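Local structure of tartrate dehydrogenase/decarboxylase (Pseudomonas putida, 3FLK) at residues P109-P114 against M301-A306; M308-G313 against R321-M326; D61-Q66 against L95-E100. The protein oxidises (+)-tartrate to oxaloglycolate with NAD, converts meso-tartrate to D-glycerate and oxidatively decarboxylates D-malate to pyruvate, using magnesium or manganese. The protein carries 1 engineered substitution. All coordinates share one frame; numbering follows the deposited sequence.

Interaction 1 (P109-P114 against M301-A306); sequences PVRLFP and MIWSGA. With SO4 (sulfate ion), chain J.
Sulfate oxygen O4 is gripped by both terminal nitrogens of Arg111, while the indole of Trp303 holds the same ion through another oxygen. Arg111 NH1 lies 2.8 Å from O4 with an N-H...O angle of 162°; NH2 adds a weak bond to O4 and a sounder one to O1 at 3.0 Å. Trp303 NE1 donates to O3 over 2.8 Å, in a bond just as straight. The sulfur lies in the plane of both the guanidinium and the indole, so each flat group meets the ion with its edge. The ion, probably from the crystallisation liquor, thus bridges two segments that share no direct hydrogen bond.

Trp303 carries the direct contact between the two segments. Its CG is anti to the backbone N (chi1 -168°), which sends the benzo ring out from helix 299-313 between three partners. Phe113 turns an edge toward the indole face, in an offset edge-to-face pair with planes at 66° and Phe113 CE2 3.5 Å from Trp303 CZ3. Pro109 CG touches Trp303 CZ2 at 3.9 Å, and the same CZ2 lies over one face of the Arg111 guanidinium, 3.5 Å from NH1.

The contact joins the end of strand 105-111 and the loop that follows it to helix 299-313; Pro266 of strand 266-270 also touches Pro109 and Trp303, and helix 317-336 packs against Phe113 through Glu331 and Ile334.

Interaction 2 (M308-G313 against R321-M326); sequences MLEFLG and RAHDDM. With SO4 (sulfate ion), chain J.
Leu309 and Met326 meet at the close-packed side of an antiparallel helix pair, whose segment axes approach to 8.5 Å with their directions 167° apart. A single methyl does the touching: Leu309 CD1 lies 3.8 Å from the selenium of Met326, a selenomethionine, and 3.9 Å from Ala322 CB. The Leu309 and Met326 side chains cross at about a right angle. The Met326 chain runs straight to SE and then bends at its last torsion, so that the selenium, rather than the terminal methyl, faces Leu309. Ala322, with its short side chain, lets the leucine methyl come up close to the second helix. All three residues are buried.

One step along each helix the contact becomes polar and partly exposed. Glu310 and His323, the residues whose CA atoms are nearest at 5.8 Å, lay carboxylate against imidazole, their planes only 19° apart. Glu310 OE2 sits over one ring face toward its rim, 3.5 Å from His323 CE1, and this is a stack, without a hydrogen bond between the two. The ring's rotation is fixed at its edge instead. His323 ND1 donates to Asp324 OD1 at 2.8 Å, practically straight at 172° and in the ring plane, whereas NE2 donates to sulfate O3 at 2.8 Å. With both nitrogens donating, the imidazole is probably protonated, a state the stacked carboxylate would be expected to support. Gln320 NE2 ties Glu310 OE2 to Asp324 OD1.

Helix 17-35 packs against the apolar side, Leu28 on Leu309 and Val27 on Met326, while Met308 turns from helix 317-336 to Ile8 of strand 6-13 and Phe280 of strand 278-282.

Interaction 3 (D61-Q66 against L95-E100); sequences DDWAEQ and LKFRRE. With OXL (oxalate ion), chain G; SO4 (sulfate ion), chain L.
Trp63, in the first turn of helix 63-67, packs its indole on helix 94-100 in an offset edge-to-face aromatic pair with Phe97, inside the isocitrate/isopropylmalate dehydrogenase fold. The Phe97 edge is directed at the indole face, ring planes 65° apart and centroids 5.3 Å apart; the closest atoms are Trp63 CZ3 and Phe97 CD1 at 3.4 Å. Trp63 has its CG between the backbone N and the carbonyl carbon (chi1 65°), and with the indole turned nearly perpendicular its benzo ring extends to the second helix. There Trp63 CZ2 rests against Lys96 CB, and Trp63 CH2 comes 3.6 Å from Lys96 O.

Glu100 reaches the same benzo ring from one helical turn further on. Its chain leaves CB anti to the carbonyl carbon and continues extended, placing the carboxylate obliquely to the indole, planes 53° apart, with OE1 3.2 Å from Trp63 CZ2. Lys96, likewise extended, gives a weak bond from NZ to a water that also accepts from Trp63 NE1.

Helix 94-100 has a second face. Arg98 takes no part in the Trp63 contact; extended from CG to NE, it reaches the oxalate, whose O2 lies in its guanidinium plane. Glu281 and Asn269 hold the same guanidinium, and Arg108, Arg134 and Lys192 of the second subunit also bind the oxalate.

Another ordered water accepts from Trp63 NE1 at 3.3 Å and donates to Glu100 OE2 at 3.1 Å.

Interactions 1 and 2 share helix 299-313 and touch: the Met326 methyl packs on Ile302 O and the His323 ring on Ala306 O. One sulfate joins them, bound by Arg111 and Trp303 in the first and His323 in the second. Interaction 3 stands apart, its centre about 27 Å from that of interaction 1 and on the opposite side of the chain's centre, although helix 94-100 directly precedes strand 105-111. Interactions 1 and 3 both turn on a tryptophan met by a phenylalanine edge, and both are partly buried. Interaction 2 is more buried, with an aliphatic core under a stacked carboxylate-imidazole pair; only interaction 3 contributes an oxalate ligand.

Interaction 1 (P109-P114 against M301-A306)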
loop_
_atom_site.group_PDB
_atom_site.type_symbol
_atom_site.label_atom_id
_atom_site.label_comp_id
_atom_site.label_asym_id
_atom_site.label_seq_id
_atom_site.Cartn_x
_atom_site.Cartn_y
_atom_site.Cartn_z
ATOM N N PRO A 109 -12.190 4.384 10.883
ATOM C CA PRO A 109 -11.762 3.528 11.997
ATOM C C PRO A 109 -11.525 2.071 11.601
ATOM O O PRO A 109 -12.220 1.532 10.735
ATOM C CB PRO A 109 -12.923 3.630 12.994
ATOM C CG PRO A 109 -14.107 3.982 12.167
ATOM C CD PRO A 109 -13.602 4.793 11.006
ATOM N N VAL A 110 -10.536 1.456 12.242
ATOM C CA VAL A 110 -10.188 0.059 12.017
ATOM C C VAL A 110 -10.254 -0.662 13.361
ATOM O O VAL A 110 -9.604 -0.248 14.323
ATOM C CB VAL A 110 -8.775 -0.085 11.387
ATOM C CG1 VAL A 110 -8.403 -1.544 11.212
ATOM C CG2 VAL A 110 -8.697 0.648 10.050
ATOM N N ARG A 111 -11.041 -1.733 13.428
ATOM C CA ARG A 111 -11.273 -2.435 14.688
ATOM C C ARG A 111 -11.533 -3.925 14.493
ATOM O O ARG A 111 -12.308 -4.320 13.621
ATOM C CB ARG A 111 -12.454 -1.799 15.426
ATOM C CG ARG A 111 -12.643 -2.249 16.877
ATOM C CD ARG A 111 -13.641 -1.344 17.584
ATOM N NE ARG A 111 -13.305 0.066 17.381
ATOM C CZ ARG A 111 -14.186 1.060 17.329
ATOM N NH1 ARG A 111 -15.482 0.822 17.464
ATOM N NH2 ARG A 111 -13.764 2.301 17.129
ATOM N N LEU A 112 -10.876 -4.742 15.313
ATOM C CA LEU A 112 -11.176 -6.170 15.383
ATOM C C LEU A 112 -12.191 -6.418 16.496
ATOM O O LEU A 112 -11.920 -6.146 17.670
ATOM C CB LEU A 112 -9.898 -6.985 15.616
ATOM C CG LEU A 112 -9.986 -8.488 15.914
ATOM C CD1 LEU A 112 -10.479 -9.294 14.712
ATOM C CD2 LEU A 112 -8.633 -9.000 16.377
ATOM N N PHE A 113 -13.364 -6.917 16.112
ATOM C CA PHE A 113 -14.431 -7.231 17.062
ATOM C C PHE A 113 -14.312 -8.671 17.570
ATOM O O PHE A 113 -13.801 -9.536 16.856
ATOM C CB PHE A 113 -15.806 -7.026 16.414
ATOM C CG PHE A 113 -16.129 -5.591 16.101
ATOM C CD1 PHE A 113 -16.661 -4.754 17.078
ATOM C CD2 PHE A 113 -15.918 -5.079 14.826
ATOM C CE1 PHE A 113 -16.969 -3.423 16.791
ATOM C CE2 PHE A 113 -16.222 -3.748 14.529
ATOM C CZ PHE A 113 -16.750 -2.922 15.514
ATOM N N PRO A 114 -14.764 -8.930 18.814
ATOM C CA PRO A 114 -14.861 -10.308 19.305
ATOM C C PRO A 114 -15.781 -11.153 18.427
ATOM O O PRO A 114 -16.856 -10.693 18.034
ATOM C CB PRO A 114 -15.467 -10.143 20.703
ATOM C CG PRO A 114 -15.122 -8.755 21.105
ATOM C CD PRO A 114 -15.170 -7.954 19.843
HETATM N N MSE A 301 -21.982 0.132 5.931
HETATM C CA MSE A 301 -23.035 1.115 5.692
HETATM C C MSE A 301 -23.699 1.556 7.000
HETATM O O MSE A 301 -23.895 2.750 7.226
HETATM C CB MSE A 301 -24.085 0.536 4.739
HETATM C CG MSE A 301 -25.117 1.533 4.232
HETATM SE SE MSE A 301 -24.410 2.674 2.814
HETATM C CE MSE A 301 -24.011 4.266 3.848
ATOM N N ILE A 302 -24.026 0.585 7.851
ATOM C CA ILE A 302 -24.721 0.842 9.119
ATOM C C ILE A 302 -23.846 1.639 10.094
ATOM O O ILE A 302 -24.295 2.628 10.673
ATOM C CB ILE A 302 -25.233 -0.478 9.761
ATOM C CG1 ILE A 302 -26.352 -1.079 8.898
ATOM C CG2 ILE A 302 -25.742 -0.237 11.183
ATOM C CD1 ILE A 302 -26.531 -2.586 9.048
ATOM N N TRP A 303 -22.599 1.206 10.258
ATOM C CA TRP A 303 -21.624 1.901 11.100
ATOM C C TRP A 303 -21.414 3.342 10.612
ATOM O O TRP A 303 -21.353 4.266 11.423
ATOM C CB TRP A 303 -20.306 1.120 11.122
ATOM C CG TRP A 303 -19.282 1.550 12.157
ATOM C CD1 TRP A 303 -19.285 2.692 12.917
ATOM C CD2 TRP A 303 -18.082 0.849 12.501
ATOM N NE1 TRP A 303 -18.172 2.731 13.723
ATOM C CE2 TRP A 303 -17.414 1.614 13.485
ATOM C CE3 TRP A 303 -17.504 -0.355 12.075
ATOM C CZ2 TRP A 303 -16.197 1.214 14.048
ATOM C CZ3 TRP A 303 -16.295 -0.752 12.635
ATOM C CH2 TRP A 303 -15.656 0.032 13.613
ATOM N N SER A 304 -21.328 3.532 9.295
ATOM C CA SER A 304 -21.269 4.879 8.698
ATOM C C SER A 304 -22.441 5.750 9.143
ATOM O O SER A 304 -22.277 6.950 9.374
ATOM C CB SER A 304 -21.247 4.810 7.169
ATOM O OG SER A 304 -20.031 4.261 6.706
ATOM N N GLY A 305 -23.617 5.133 9.256
ATOM C CA GLY A 305 -24.819 5.808 9.738
ATOM C C GLY A 305 -24.693 6.246 11.182
ATOM O O GLY A 305 -25.107 7.350 11.536
ATOM N N ALA A 306 -24.121 5.374 12.012
ATOM C CA ALA A 306 -23.844 5.692 13.409
ATOM C C ALA A 306 -22.894 6.886 13.536
ATOM O O ALA A 306 -23.111 7.770 14.370
ATOM C CB ALA A 306 -23.283 4.480 14.135
HETATM S S SO4 J . -16.833 4.476 16.786
HETATM O O1 SO4 J . -15.580 4.451 16.037
HETATM O O2 SO4 J . -16.864 5.657 17.645
HETATM O O3 SO4 J . -17.964 4.524 15.866
HETATM O O4 SO4 J . -16.920 3.276 17.617
#

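Interaction 2 (M308-G313 against R321-M326)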
loop_
_atom_site.group_PDB
_atom_site.type_symbol
_atom_site.label_atom_id
_atom_site.label_comp_id
_atom_site.label_asym_id
_atom_site.label_seq_id
_atom_site.Cartn_x
_atom_site.Cartn_y
_atom_site.Cartn_z
HETATM N N MSE A 308 -22.579 9.216 11.329
HETATM C CA MSE A 308 -23.383 10.346 10.868
HETATM C C MSE A 308 -24.201 10.968 12.001
HETATM O O MSE A 308 -24.254 12.194 12.131
HETATM C CB MSE A 308 -24.294 9.914 9.715
HETATM C CG MSE A 308 -25.141 11.028 9.125
HETATM SE SE MSE A 308 -25.955 10.508 7.445
HETATM C CE MSE A 308 -26.927 12.127 7.073
ATOM N N LEU A 309 -24.826 10.119 12.816
ATOM C CA LEU A 309 -25.631 10.582 13.946
ATOM C C LEU A 309 -24.759 11.226 15.017
ATOM O O LEU A 309 -25.134 12.246 15.597
ATOM C CB LEU A 309 -26.452 9.434 14.546
ATOM C CG LEU A 309 -27.532 8.785 13.674
ATOM C CD1 LEU A 309 -28.326 7.773 14.494
ATOM C CD2 LEU A 309 -28.467 9.822 13.047
ATOM N N GLU A 310 -23.597 10.627 15.266
ATOM C CA GLU A 310 -22.621 11.168 16.206
ATOM C C GLU A 310 -22.187 12.578 15.787
ATOM O O GLU A 310 -22.110 13.481 16.623
ATOM C CB GLU A 310 -21.413 10.230 16.312
ATOM C CG GLU A 310 -20.464 10.537 17.469
ATOM C CD GLU A 310 -19.313 9.548 17.567
ATOM O OE1 GLU A 310 -18.676 9.258 16.530
ATOM O OE2 GLU A 310 -19.038 9.060 18.685
ATOM N N PHE A 311 -21.929 12.759 14.490
ATOM C CA PHE A 311 -21.495 14.051 13.950
ATOM C C PHE A 311 -22.606 15.108 13.923
ATOM O O PHE A 311 -22.360 16.277 14.228
ATOM C CB PHE A 311 -20.890 13.882 12.552
ATOM C CG PHE A 311 -20.256 15.138 12.010
ATOM C CD1 PHE A 311 -19.040 15.592 12.513
ATOM C CD2 PHE A 311 -20.881 15.870 11.004
ATOM C CE1 PHE A 311 -18.452 16.758 12.018
ATOM C CE2 PHE A 311 -20.301 17.035 10.502
ATOM C CZ PHE A 311 -19.086 17.480 11.012
ATOM N N LEU A 312 -23.815 14.694 13.549
ATOM C CA LEU A 312 -24.967 15.598 13.505
ATOM C C LEU A 312 -25.453 16.006 14.893
ATOM O O LEU A 312 -25.970 17.110 15.074
ATOM C CB LEU A 312 -26.126 14.971 12.720
ATOM C CG LEU A 312 -26.045 14.903 11.192
ATOM C CD1 LEU A 312 -27.249 14.155 10.643
ATOM C CD2 LEU A 312 -25.943 16.290 10.561
ATOM N N GLY A 313 -25.279 15.117 15.867
ATOM C CA GLY A 313 -25.796 15.323 17.218
ATOM C C GLY A 313 -25.228 16.532 17.934
ATOM O O GLY A 313 -25.973 17.294 18.560
ATOM N N ARG A 321 -26.213 8.555 22.219
ATOM C CA ARG A 321 -26.725 7.270 22.690
ATOM C C ARG A 321 -27.177 6.392 21.528
ATOM O O ARG A 321 -27.021 5.173 21.576
ATOM C CB ARG A 321 -27.878 7.466 23.679
ATOM C CG ARG A 321 -27.446 7.963 25.051
ATOM C CD ARG A 321 -28.572 7.818 26.073
ATOM N NE ARG A 321 -29.687 8.728 25.811
ATOM C CZ ARG A 321 -29.839 9.922 26.379
ATOM N NH1 ARG A 321 -28.947 10.366 27.258
ATOM N NH2 ARG A 321 -30.888 10.672 26.073
ATOM N N ALA A 322 -27.738 7.019 20.494
ATOM C CA ALA A 322 -28.135 6.314 19.276
ATOM C C ALA A 322 -26.918 5.705 18.578
ATOM O O ALA A 322 -26.958 4.543 18.168
ATOM C CB ALA A 322 -28.890 7.238 18.338
ATOM N N HIS A 323 -25.842 6.489 18.465
ATOM C CA HIS A 323 -24.563 5.997 17.949
ATOM C C HIS A 323 -24.073 4.798 18.754
ATOM O O HIS A 323 -23.746 3.753 18.187
ATOM C CB HIS A 323 -23.495 7.100 17.961
ATOM C CG HIS A 323 -22.098 6.586 17.781
ATOM N ND1 HIS A 323 -21.316 6.168 18.837
ATOM C CD2 HIS A 323 -21.351 6.405 16.666
ATOM C CE1 HIS A 323 -20.147 5.755 18.380
ATOM N NE2 HIS A 323 -20.142 5.891 17.066
ATOM N N ASP A 324 -24.028 4.962 20.076
ATOM C CA ASP A 324 -23.527 3.932 20.986
ATOM C C ASP A 324 -24.349 2.644 20.924
ATOM O O ASP A 324 -23.789 1.550 20.973
ATOM C CB ASP A 324 -23.471 4.463 22.427
ATOM C CG ASP A 324 -22.494 5.628 22.597
ATOM O OD1 ASP A 324 -21.875 6.074 21.601
ATOM O OD2 ASP A 324 -22.350 6.107 23.743
ATOM N N ASP A 325 -25.670 2.779 20.813
ATOM C CA ASP A 325 -26.564 1.622 20.704
ATOM C C ASP A 325 -26.391 0.882 19.382
ATOM O O ASP A 325 -26.513 -0.342 19.332
ATOM C CB ASP A 325 -28.027 2.037 20.889
ATOM C CG ASP A 325 -28.411 2.204 22.353
ATOM O OD1 ASP A 325 -27.550 1.999 23.238
ATOM O OD2 ASP A 325 -29.582 2.541 22.618
HETATM N N MSE A 326 -26.108 1.629 18.317
HETATM C CA MSE A 326 -25.853 1.040 17.005
HETATM C C MSE A 326 -24.568 0.218 17.000
HETATM O O MSE A 326 -24.534 -0.880 16.445
HETATM C CB MSE A 326 -25.832 2.116 15.920
HETATM C CG MSE A 326 -27.216 2.653 15.604
HETATM SE SE MSE A 326 -27.257 4.089 14.304
HETATM C CE MSE A 326 -26.766 3.064 12.716
HETATM S S SO4 J . -16.833 4.476 16.786
HETATM O O1 SO4 J . -15.580 4.451 16.037
HETATM O O2 SO4 J . -16.864 5.657 17.645
HETATM O O3 SO4 J . -17.964 4.524 15.866
HETATM O O4 SO4 J . -16.920 3.276 17.617
#

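Interaction 3 (D61-Q66 against L95-E100)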
loop_
_atom_site.group_PDB
_atom_site.type_symbol
_atom_site.label_atom_id
_atom_site.label_comp_id
_atom_site.label_asym_id
_atom_site.label_seq_id
_atom_site.Cartn_x
_atom_site.Cartn_y
_atom_site.Cartn_z
ATOM N N ASP A 61 -26.604 19.167 -13.413
ATOM C CA ASP A 61 -25.755 20.353 -13.271
ATOM C C ASP A 61 -25.945 21.084 -11.939
ATOM O O ASP A 61 -25.009 21.703 -11.434
ATOM C CB ASP A 61 -25.989 21.322 -14.439
ATOM C CG ASP A 61 -25.424 20.811 -15.761
ATOM O OD1 ASP A 61 -24.912 19.672 -15.816
ATOM O OD2 ASP A 61 -25.493 21.563 -16.758
ATOM N N ASP A 62 -27.149 21.004 -11.376
ATOM C CA ASP A 62 -27.472 21.717 -10.138
ATOM C C ASP A 62 -27.411 20.836 -8.879
ATOM O O ASP A 62 -28.092 21.112 -7.888
ATOM C CB ASP A 62 -28.841 22.402 -10.257
ATOM C CG ASP A 62 -29.996 21.412 -10.366
ATOM O OD1 ASP A 62 -29.776 20.253 -10.789
ATOM O OD2 ASP A 62 -31.134 21.802 -10.026
ATOM N N TRP A 63 -26.579 19.796 -8.918
ATOM C CA TRP A 63 -26.464 18.845 -7.805
ATOM C C TRP A 63 -26.108 19.518 -6.474
ATOM O O TRP A 63 -26.651 19.154 -5.430
ATOM C CB TRP A 63 -25.459 17.728 -8.135
ATOM C CG TRP A 63 -24.044 18.208 -8.293
ATOM C CD1 TRP A 63 -23.434 18.592 -9.452
ATOM C CD2 TRP A 63 -23.065 18.360 -7.256
ATOM N NE1 TRP A 63 -22.137 18.971 -9.202
ATOM C CE2 TRP A 63 -21.885 18.842 -7.862
ATOM C CE3 TRP A 63 -23.070 18.134 -5.872
ATOM C CZ2 TRP A 63 -20.721 19.102 -7.134
ATOM C CZ3 TRP A 63 -21.914 18.400 -5.147
ATOM C CH2 TRP A 63 -20.755 18.875 -5.782
ATOM N N ALA A 64 -25.208 20.502 -6.525
ATOM C CA ALA A 64 -24.720 21.187 -5.327
ATOM C C ALA A 64 -25.804 22.046 -4.696
ATOM O O ALA A 64 -25.918 22.113 -3.473
ATOM C CB ALA A 64 -23.484 22.028 -5.647
ATOM N N GLU A 65 -26.592 22.697 -5.547
ATOM C CA GLU A 65 -27.752 23.477 -5.128
ATOM C C GLU A 65 -28.750 22.587 -4.382
ATOM O O GLU A 65 -29.298 22.985 -3.351
ATOM C CB GLU A 65 -28.402 24.122 -6.359
ATOM C CG GLU A 65 -29.679 24.913 -6.106
ATOM C CD GLU A 65 -30.443 25.194 -7.393
ATOM O OE1 GLU A 65 -30.002 26.066 -8.179
ATOM O OE2 GLU A 65 -31.486 24.538 -7.619
ATOM N N GLN A 66 -28.961 21.378 -4.897
ATOM C CA GLN A 66 -29.910 20.435 -4.306
ATOM C C GLN A 66 -29.434 19.870 -2.969
ATOM O O GLN A 66 -30.207 19.799 -2.013
ATOM C CB GLN A 66 -30.218 19.294 -5.279
ATOM C CG GLN A 66 -30.939 19.727 -6.551
ATOM C CD GLN A 66 -31.381 18.555 -7.406
ATOM O OE1 GLN A 66 -32.064 17.645 -6.932
ATOM N NE2 GLN A 66 -31.000 18.575 -8.677
ATOM N N LEU A 95 -15.945 12.354 -5.926
ATOM C CA LEU A 95 -14.826 13.288 -5.806
ATOM C C LEU A 95 -15.271 14.752 -5.880
ATOM O O LEU A 95 -14.657 15.617 -5.255
ATOM C CB LEU A 95 -13.723 12.963 -6.819
ATOM C CG LEU A 95 -12.523 12.137 -6.319
ATOM C CD1 LEU A 95 -12.879 11.065 -5.290
ATOM C CD2 LEU A 95 -11.760 11.515 -7.472
ATOM N N LYS A 96 -16.349 15.016 -6.620
ATOM C CA LYS A 96 -16.976 16.341 -6.621
ATOM C C LYS A 96 -17.603 16.681 -5.265
ATOM O O LYS A 96 -17.476 17.813 -4.796
ATOM C CB LYS A 96 -18.009 16.468 -7.746
ATOM C CG LYS A 96 -17.396 16.687 -9.124
ATOM C CD LYS A 96 -18.459 16.989 -10.176
ATOM C CE LYS A 96 -17.817 17.294 -11.521
ATOM N NZ LYS A 96 -18.823 17.469 -12.605
ATOM N N PHE A 97 -18.275 15.708 -4.645
ATOM C CA PHE A 97 -18.796 15.869 -3.284
ATOM C C PHE A 97 -17.672 16.230 -2.313
ATOM O O PHE A 97 -17.772 17.202 -1.570
ATOM C CB PHE A 97 -19.473 14.587 -2.770
ATOM C CG PHE A 97 -20.738 14.201 -3.497
ATOM C CD1 PHE A 97 -21.534 15.151 -4.125
ATOM C CD2 PHE A 97 -21.153 12.873 -3.509
ATOM C CE1 PHE A 97 -22.708 14.777 -4.778
ATOM C CE2 PHE A 97 -22.325 12.490 -4.156
ATOM C CZ PHE A 97 -23.105 13.444 -4.789
ATOM N N ARG A 98 -16.607 15.431 -2.328
ATOM C CA ARG A 98 -15.493 15.591 -1.396
ATOM C C ARG A 98 -14.798 16.943 -1.536
ATOM O O ARG A 98 -14.465 17.582 -0.538
ATOM C CB ARG A 98 -14.478 14.459 -1.570
ATOM C CG ARG A 98 -14.954 13.104 -1.066
ATOM C CD ARG A 98 -13.940 12.021 -1.381
ATOM N NE ARG A 98 -14.277 10.741 -0.759
ATOM C CZ ARG A 98 -13.690 9.583 -1.055
ATOM N NH1 ARG A 98 -12.731 9.530 -1.972
ATOM N NH2 ARG A 98 -14.067 8.470 -0.437
ATOM N N ARG A 99 -14.601 17.380 -2.776
ATOM C CA ARG A 99 -13.809 18.583 -3.044
ATOM C C ARG A 99 -14.624 19.871 -2.997
ATOM O O ARG A 99 -14.199 20.851 -2.383
ATOM C CB ARG A 99 -13.026 18.432 -4.353
ATOM C CG ARG A 99 -12.023 17.295 -4.255
ATOM C CD ARG A 99 -11.165 17.095 -5.487
ATOM N NE ARG A 99 -10.175 16.056 -5.206
ATOM C CZ ARG A 99 -9.001 15.922 -5.817
ATOM N NH1 ARG A 99 -8.633 16.757 -6.779
ATOM N NH2 ARG A 99 -8.190 14.939 -5.453
ATOM N N GLU A 100 -15.802 19.861 -3.616
ATOM C CA GLU A 100 -16.642 21.059 -3.643
ATOM C C GLU A 100 -17.355 21.355 -2.322
ATOM O O GLU A 100 -17.696 22.506 -2.049
ATOM C CB GLU A 100 -17.616 21.028 -4.823
ATOM C CG GLU A 100 -16.923 21.322 -6.148
ATOM C CD GLU A 100 -17.843 21.235 -7.347
ATOM O OE1 GLU A 100 -18.948 21.819 -7.304
ATOM O OE2 GLU A 100 -17.443 20.598 -8.344
HETATM C C1 OXL G . -11.316 4.815 -3.026
HETATM C C2 OXL G . -11.640 5.315 -1.687
HETATM O O1 OXL G . -10.888 3.640 -3.143
HETATM O O2 OXL G . -12.047 6.489 -1.548
HETATM O O3 OXL G . -11.457 5.569 -4.014
HETATM O O4 OXL G . -11.491 4.547 -0.708
HETATM S S SO4 L . -29.532 19.556 -15.422
HETATM O O1 SO4 L . -28.468 18.592 -15.685
HETATM O O2 SO4 L . -29.624 20.485 -16.546
HETATM O O3 SO4 L . -30.803 18.852 -15.267
HETATM O O4 SO4 L . -29.241 20.301 -14.199
HETATM O O HOH W 1 -19.677 20.748 -10.489
HETATM O O HOH W 2 -21.439 19.603 -12.351
#